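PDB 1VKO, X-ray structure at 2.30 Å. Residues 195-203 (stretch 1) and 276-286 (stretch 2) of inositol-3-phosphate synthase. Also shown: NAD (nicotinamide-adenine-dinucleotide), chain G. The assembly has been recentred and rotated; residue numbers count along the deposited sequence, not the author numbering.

Stretch 1 (195-203) PSIYYPDFI
Stretch 2, residues 276-286: EDEVSPSNIFA

A loop can pack against the start of a helix without a hydrogen bond between them, and inositol-3-phosphate synthase gives a clear example: no hydrogen bond crosses between residues 195-203 and 276-286, although 518 Å² of surface is buried between them. At the centre lie I197 and P281, whose CA atoms are 5.9 Å apart. I197 (phi/psi -81/133, chi1 m, chi2 t) points toward the helix; its CG2 rests 4.0 Å from P281 CB, and its CD1 reaches 3.6 Å from I284 CG2 and 3.8 Å from F285 CE2. One branched side chain thus touches three residues of the first helical turns, with I284 (m, t) and F285 (chi1 m, chi2 -85°) meeting it.

P281 (-53/-38, C-gamma exo) is also shared by two aromatic rings. Y199 (-113/97, chi1 m, chi2 -25°) brings CD2 to 3.4 Å from P281 CG, while I284 CD1 lies at the edge of the same ring, 3.7 Å from Y199 CE2. F202 (-95/-6, chi1 m, chi2 83°) takes S280, the residue before P281, over its face: S280 CA sits 3.8 Å from the centroid of the F202 ring, 13° off the normal, a CH-pi contact in which a polarised C-H meets the pi cloud. P281 CD makes a second, off-centre CH-pi contact, 4.2 Å from the F202 centroid. The second register point, F202 to S280, has a CA separation of 6.7 Å.

Each backbone holds its own shape. Stretch 1 runs extended through S196-Y199, then forms a 3-10 segment at 200-202, with F202 N bonded to Y199 O at 2.8 Å. In stretch 2, loop leads through S280 (-81/160, chi1 p), the N-cap, into the helix from P281, where F285 N bonds to P281 O at 3.1 Å. S280 N donates a hydrogen bond to N283 OD1, 3.2 Å, which ties the side chain of N283 (chi1 m) back to the N-cap residue. The contacts run in opposite order along the two stretches: S196 and I197 meet the helix at P281, I284 and F285, and F202, further on, meets D277 to P281.

Polarity appears at the margins. The edge of F202 meets backbone, with CZ 3.4 Å from D277 O; nearby, the like charges D201 OD2 and D277 OD1 stand 4.5 Å apart, a pairing that adds no attraction. Beside the cofactor, S196 (-120/179, chi1 -147°) sets OG 2.9 Å from F285 CZ, at the ring edge. The same S196 OG donates a hydrogen bond to NAD N1A at 2.9 Å, and NAD N6A gives a weak one to I197 O, also 2.9 Å, so the adenine is bonded at the margin of the apolar contact.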

# COMPACT_ATOMS: atom_id res chain seq x y z
N PRO A 195 5.06 -37.80 23.48
CA PRO A 195 4.25 -36.96 24.37
C PRO A 195 5.08 -35.93 25.10
O PRO A 195 6.28 -36.15 25.32
CB PRO A 195 3.60 -37.97 25.33
CG PRO A 195 4.36 -39.21 25.19
CD PRO A 195 5.05 -39.22 23.85
N SER A 196 4.49 -34.78 25.39
CA SER A 196 5.24 -33.69 25.99
C SER A 196 4.69 -33.30 27.34
O SER A 196 3.69 -33.83 27.81
CB SER A 196 5.23 -32.46 25.07
OG SER A 196 6.45 -31.75 25.22
N ILE A 197 5.35 -32.31 27.93
CA ILE A 197 4.94 -31.70 29.18
C ILE A 197 3.86 -30.73 28.76
O ILE A 197 4.06 -29.99 27.81
CB ILE A 197 6.14 -30.95 29.77
CG1 ILE A 197 7.29 -31.92 29.98
CG2 ILE A 197 5.81 -30.25 31.08
CD1 ILE A 197 8.57 -31.22 30.33
N TYR A 198 2.73 -30.72 29.46
CA TYR A 198 1.66 -29.74 29.22
C TYR A 198 1.29 -29.07 30.53
O TYR A 198 0.68 -29.71 31.38
CB TYR A 198 0.46 -30.46 28.60
CG TYR A 198 -0.78 -29.61 28.40
CD1 TYR A 198 -0.69 -28.32 27.89
CD2 TYR A 198 -2.05 -30.09 28.70
CE1 TYR A 198 -1.80 -27.54 27.70
CE2 TYR A 198 -3.17 -29.31 28.51
CZ TYR A 198 -3.04 -28.04 28.00
OH TYR A 198 -4.12 -27.22 27.81
N TYR A 199 1.61 -27.79 30.72
CA TYR A 199 1.12 -27.08 31.90
C TYR A 199 0.14 -25.98 31.43
O TYR A 199 0.57 -24.89 31.03
CB TYR A 199 2.26 -26.48 32.75
CG TYR A 199 3.33 -27.46 33.23
CD1 TYR A 199 3.07 -28.83 33.39
CD2 TYR A 199 4.60 -27.01 33.57
CE1 TYR A 199 4.05 -29.70 33.84
CE2 TYR A 199 5.58 -27.88 34.00
CZ TYR A 199 5.31 -29.22 34.13
OH TYR A 199 6.31 -30.08 34.58
N PRO A 200 -1.16 -26.26 31.45
CA PRO A 200 -2.15 -25.44 30.73
C PRO A 200 -1.94 -23.94 30.92
O PRO A 200 -2.06 -23.14 29.98
CB PRO A 200 -3.47 -25.88 31.35
CG PRO A 200 -3.22 -27.31 31.77
CD PRO A 200 -1.80 -27.35 32.22
N ASP A 201 -1.57 -23.57 32.14
CA ASP A 201 -1.35 -22.20 32.59
C ASP A 201 -0.22 -21.39 31.91
O ASP A 201 -0.17 -20.13 32.05
CB ASP A 201 -1.21 -22.21 34.13
CG ASP A 201 -0.58 -23.55 34.70
OD1 ASP A 201 -0.96 -24.68 34.27
OD2 ASP A 201 0.31 -23.55 35.61
N PHE A 202 0.68 -22.05 31.18
CA PHE A 202 1.76 -21.35 30.46
C PHE A 202 1.47 -21.00 28.99
O PHE A 202 2.27 -20.30 28.38
CB PHE A 202 3.14 -22.05 30.60
CG PHE A 202 3.77 -21.92 31.99
CD1 PHE A 202 3.41 -22.77 33.01
CD2 PHE A 202 4.71 -20.93 32.26
CE1 PHE A 202 3.94 -22.63 34.31
CE2 PHE A 202 5.26 -20.81 33.54
CZ PHE A 202 4.87 -21.66 34.55
N ILE A 203 0.35 -21.45 28.40
CA ILE A 203 -0.01 -21.03 27.01
C ILE A 203 -1.45 -20.56 26.89
O ILE A 203 -2.15 -20.53 27.92
CB ILE A 203 0.26 -22.16 25.97
CG1 ILE A 203 -0.75 -23.28 26.11
CG2 ILE A 203 1.67 -22.73 26.11
CD1 ILE A 203 -0.27 -24.59 25.50
N GLU A 276 7.81 -26.23 42.25
CA GLU A 276 7.45 -24.84 42.15
C GLU A 276 6.55 -24.57 40.95
O GLU A 276 6.63 -25.25 39.93
CB GLU A 276 8.76 -24.05 42.04
CG GLU A 276 8.62 -22.55 41.98
CD GLU A 276 7.87 -22.02 43.17
OE1 GLU A 276 8.35 -22.24 44.32
OE2 GLU A 276 6.81 -21.39 42.93
N ASP A 277 5.69 -23.56 41.08
CA ASP A 277 4.73 -23.23 40.05
C ASP A 277 5.31 -22.46 38.87
O ASP A 277 5.07 -22.84 37.74
CB ASP A 277 3.53 -22.49 40.65
CG ASP A 277 2.34 -23.41 40.89
OD1 ASP A 277 1.53 -23.56 39.96
OD2 ASP A 277 2.14 -24.02 41.95
N GLU A 278 6.05 -21.38 39.14
CA GLU A 278 6.69 -20.56 38.11
C GLU A 278 7.90 -21.27 37.51
O GLU A 278 8.98 -20.70 37.40
CB GLU A 278 7.11 -19.17 38.64
CG GLU A 278 6.00 -18.13 38.79
CD GLU A 278 5.22 -17.87 37.50
OE1 GLU A 278 5.79 -17.33 36.54
OE2 GLU A 278 4.02 -18.19 37.45
N VAL A 279 7.72 -22.52 37.12
CA VAL A 279 8.71 -23.26 36.36
C VAL A 279 7.99 -23.81 35.13
O VAL A 279 7.12 -24.66 35.25
CB VAL A 279 9.35 -24.39 37.20
CG1 VAL A 279 10.25 -25.29 36.35
CG2 VAL A 279 10.15 -23.80 38.35
N SER A 280 8.34 -23.28 33.96
CA SER A 280 7.63 -23.59 32.73
C SER A 280 8.05 -24.91 32.11
O SER A 280 9.15 -25.41 32.39
CB SER A 280 7.84 -22.47 31.71
OG SER A 280 9.07 -22.62 31.01
N PRO A 281 7.20 -25.45 31.24
CA PRO A 281 7.56 -26.58 30.39
C PRO A 281 8.84 -26.29 29.61
O PRO A 281 9.67 -27.19 29.43
CB PRO A 281 6.38 -26.64 29.43
CG PRO A 281 5.23 -26.17 30.29
CD PRO A 281 5.81 -25.01 31.00
N SER A 282 9.00 -25.04 29.15
CA SER A 282 10.18 -24.68 28.39
C SER A 282 11.41 -24.60 29.26
O SER A 282 12.49 -24.75 28.74
CB SER A 282 10.00 -23.40 27.59
OG SER A 282 10.10 -22.25 28.41
N ASN A 283 11.24 -24.39 30.56
CA ASN A 283 12.37 -24.44 31.50
C ASN A 283 12.86 -25.88 31.64
O ASN A 283 14.04 -26.12 31.71
CB ASN A 283 11.95 -23.97 32.88
CG ASN A 283 11.88 -22.43 33.02
OD1 ASN A 283 11.26 -21.94 33.95
ND2 ASN A 283 12.53 -21.70 32.13
N ILE A 284 11.92 -26.83 31.68
CA ILE A 284 12.24 -28.23 31.91
C ILE A 284 12.96 -28.82 30.70
O ILE A 284 14.03 -29.38 30.86
CB ILE A 284 11.00 -29.06 32.38
CG1 ILE A 284 10.56 -28.57 33.78
CG2 ILE A 284 11.36 -30.52 32.54
CD1 ILE A 284 9.11 -28.81 34.12
N PHE A 285 12.42 -28.63 29.49
CA PHE A 285 13.22 -28.91 28.31
C PHE A 285 14.61 -28.26 28.35
O PHE A 285 15.58 -28.94 28.10
CB PHE A 285 12.50 -28.52 27.03
CG PHE A 285 11.35 -29.40 26.69
CD1 PHE A 285 11.57 -30.60 25.99
CD2 PHE A 285 10.05 -29.07 27.08
CE1 PHE A 285 10.48 -31.45 25.66
CE2 PHE A 285 8.94 -29.91 26.75
CZ PHE A 285 9.17 -31.12 26.04
N ALA A 286 14.73 -26.97 28.66
CA ALA A 286 16.08 -26.39 28.62
C ALA A 286 16.98 -27.17 29.56
O ALA A 286 18.10 -27.56 29.18
CB ALA A 286 16.07 -24.89 28.94
PA NAD G . 1.98 -24.08 15.60
O1A NAD G . 0.80 -24.00 16.44
O2A NAD G . 1.58 -24.56 14.27
O5B NAD G . 3.02 -25.03 16.34
C5B NAD G . 2.94 -25.22 17.72
C4B NAD G . 2.95 -26.72 17.97
O4B NAD G . 3.52 -26.95 19.24
C3B NAD G . 1.57 -27.31 18.00
O3B NAD G . 1.73 -28.60 17.42
C2B NAD G . 1.25 -27.55 19.45
O2B NAD G . 0.65 -28.84 19.48
C1B NAD G . 2.65 -27.66 20.06
N9A NAD G . 2.85 -27.37 21.50
C8A NAD G . 2.27 -26.42 22.30
N7A NAD G . 2.76 -26.56 23.55
C5A NAD G . 3.65 -27.58 23.60
C6A NAD G . 4.40 -28.17 24.62
N6A NAD G . 4.34 -27.79 25.91
N1A NAD G . 5.20 -29.24 24.32
C2A NAD G . 5.24 -29.75 23.05
N3A NAD G . 4.46 -29.19 22.09
C4A NAD G . 3.68 -28.11 22.33
O3 NAD G . 2.77 -22.67 15.53
PN NAD G . 4.01 -22.50 14.54
O1N NAD G . 4.57 -23.85 14.30
O2N NAD G . 3.54 -21.71 13.39
O5D NAD G . 5.16 -21.74 15.39
C5D NAD G . 5.50 -22.17 16.70
C4D NAD G . 6.18 -21.09 17.56
O4D NAD G . 7.20 -20.45 16.83
C3D NAD G . 5.24 -19.98 18.05
O3D NAD G . 5.57 -19.67 19.37
C2D NAD G . 5.66 -18.78 17.24
O2D NAD G . 5.50 -17.53 17.89
C1D NAD G . 7.13 -19.06 17.06
N1N NAD G . 7.56 -18.20 15.97
C2N NAD G . 7.03 -18.36 14.73
C3N NAD G . 7.43 -17.52 13.72
C7N NAD G . 7.13 -17.97 12.34
O7N NAD G . 6.37 -19.16 12.24
N7N NAD G . 7.59 -17.28 11.29
C4N NAD G . 8.39 -16.51 13.95
C5N NAD G . 8.89 -16.34 15.22
C6N NAD G . 8.47 -17.20 16.24